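N-acetyltransferase (Escherichia coli, PDB 6GTQ) probably transfers an acetyl group from acetyl-coenzyme A to an amine of its substrate, as a member of the GNAT acetyltransferase family. Local coordinates at residues E10-D15 / A49-R54. The protein carries 1 engineered substitution. Residues are numbered along the deposited sequence; the frame is centred on the assembly and turned at random.
Sequences EILTDD and AYILCR
Glu10 and Ile51 form an antiparallel hydrogen-bonded pair and grip each other by both backbone groups. Ile51 N donates to Glu10 O at 2.8 Å, and Glu10 N donates to Ile51 O at 3.1 Å. A third bond, from Leu12 N to Ala49 O (2.9 Å), is nearly straight at 173° and carries the pairing just past the end of strand 8-11. Between these bonds, Ile11 and Tyr50 form a non-hydrogen-bonded pair, with their CA atoms 4.2 Å apart. Their side chains share one face of the sheet. Ile11 CB lies 4.0 Å from the centroid of the Tyr50 ring, over its face, in a CH-pi contact. Ile11 CG1 is anti to the backbone N (chi1 -173°), and the extended chain beyond it brings CD1 to the hydroxyl end of the ring, 3.6 Å from Tyr50 CZ. Glu10 and Ile51 both point to the other face of the sheet. Leu12 CD1 meets Ile51 CD1 at 3.7 Å, tip to tip. Glu10 CD approaches Cys53 SG more loosely, while Glu10 OE1 is hydrogen-bonded to Tyr18 OH. This is edge-strand pairing in the GNAT fold, made by the first strand of the chain. Strand 8-11 is an outermost strand of the mixed sheet within this chain, and strand 48-53 is next in order. Tyr50 also packs against Val121 of helix 110-129, and its ring meets that of Tyr65 on strand 61-74 with the planes almost parallel. Helix 38-43 packs against the pairing too, with His42 touching Ile11 and Leu12, and Leu38 touching Ala49 and Ile51.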
# COMPACT_ATOMS: atom_id res chain seq x y z
N GLU A 10 -3.79 7.33 -10.00
CA GLU A 10 -4.59 8.42 -9.47
C GLU A 10 -5.57 7.92 -8.43
O GLU A 10 -5.96 6.75 -8.46
CB GLU A 10 -5.33 9.16 -10.61
CG GLU A 10 -6.29 8.28 -11.42
CD GLU A 10 -7.15 8.96 -12.47
OE1 GLU A 10 -8.38 8.73 -12.47
OE2 GLU A 10 -6.59 9.72 -13.30
N ILE A 11 -5.99 8.80 -7.51
CA ILE A 11 -7.01 8.48 -6.51
C ILE A 11 -8.35 8.39 -7.27
O ILE A 11 -8.54 9.12 -8.25
CB ILE A 11 -7.03 9.51 -5.34
CG1 ILE A 11 -8.01 9.07 -4.22
CG2 ILE A 11 -7.28 10.98 -5.79
CD1 ILE A 11 -7.75 9.64 -2.89
N LEU A 12 -9.24 7.48 -6.85
CA LEU A 12 -10.55 7.29 -7.46
C LEU A 12 -11.27 8.63 -7.55
O LEU A 12 -11.29 9.37 -6.58
CB LEU A 12 -11.37 6.28 -6.63
CG LEU A 12 -12.60 5.68 -7.30
CD1 LEU A 12 -12.24 4.48 -8.14
CD2 LEU A 12 -13.64 5.28 -6.29
N THR A 13 -11.77 9.00 -8.75
CA THR A 13 -12.46 10.28 -8.99
C THR A 13 -13.95 10.15 -8.68
O THR A 13 -14.64 9.33 -9.30
CB THR A 13 -12.14 10.83 -10.39
OG1 THR A 13 -10.74 10.75 -10.64
CG2 THR A 13 -12.62 12.26 -10.58
N ASP A 14 -14.43 10.97 -7.74
CA ASP A 14 -15.80 11.03 -7.20
C ASP A 14 -16.96 11.00 -8.22
O ASP A 14 -17.99 10.39 -7.92
CB ASP A 14 -15.94 12.27 -6.30
CG ASP A 14 -15.10 12.19 -5.04
OD1 ASP A 14 -15.41 11.33 -4.18
OD2 ASP A 14 -14.14 12.97 -4.93
N ASP A 15 -16.81 11.65 -9.38
CA ASP A 15 -17.89 11.67 -10.37
C ASP A 15 -17.47 11.10 -11.74
O ASP A 15 -18.03 11.49 -12.77
CB ASP A 15 -18.48 13.09 -10.47
CG ASP A 15 -19.19 13.53 -9.20
OD1 ASP A 15 -18.49 13.99 -8.26
OD2 ASP A 15 -20.43 13.39 -9.13
N ALA A 49 -9.19 4.77 -2.09
CA ALA A 49 -8.84 3.86 -3.17
C ALA A 49 -8.08 4.58 -4.29
O ALA A 49 -8.51 5.63 -4.77
CB ALA A 49 -10.09 3.22 -3.72
N TYR A 50 -6.95 3.97 -4.69
CA TYR A 50 -6.07 4.47 -5.74
C TYR A 50 -6.04 3.46 -6.88
O TYR A 50 -5.93 2.25 -6.65
CB TYR A 50 -4.67 4.73 -5.18
CG TYR A 50 -4.62 5.92 -4.25
CD1 TYR A 50 -5.07 5.83 -2.93
CD2 TYR A 50 -4.08 7.14 -4.67
CE1 TYR A 50 -5.03 6.93 -2.07
CE2 TYR A 50 -4.03 8.24 -3.82
CZ TYR A 50 -4.51 8.13 -2.53
OH TYR A 50 -4.47 9.22 -1.69
N ILE A 51 -6.18 3.97 -8.11
CA ILE A 51 -6.31 3.15 -9.30
C ILE A 51 -5.16 3.35 -10.30
O ILE A 51 -4.72 4.47 -10.53
CB ILE A 51 -7.74 3.44 -9.90
CG1 ILE A 51 -8.76 2.35 -9.52
CG2 ILE A 51 -7.77 3.70 -11.41
CD1 ILE A 51 -9.23 2.35 -8.05
N LEU A 52 -4.68 2.23 -10.86
CA LEU A 52 -3.69 2.16 -11.94
C LEU A 52 -4.53 1.93 -13.19
O LEU A 52 -5.18 0.89 -13.30
CB LEU A 52 -2.70 1.00 -11.71
CG LEU A 52 -1.68 0.71 -12.84
CD1 LEU A 52 -0.65 1.81 -12.96
CD2 LEU A 52 -1.02 -0.64 -12.65
N CYS A 53 -4.61 2.93 -14.08
CA CYS A 53 -5.44 2.81 -15.29
C CYS A 53 -4.73 3.30 -16.55
O CYS A 53 -3.65 3.89 -16.46
CB CYS A 53 -6.81 3.47 -15.11
SG CYS A 53 -6.74 5.21 -14.59
N ARG A 54 -5.35 3.03 -17.71
CA ARG A 54 -4.85 3.29 -19.06
C ARG A 54 -4.87 4.76 -19.55
O ARG A 54 -4.49 4.99 -20.70
CB ARG A 54 -5.62 2.40 -20.06
CG ARG A 54 -4.71 1.52 -20.92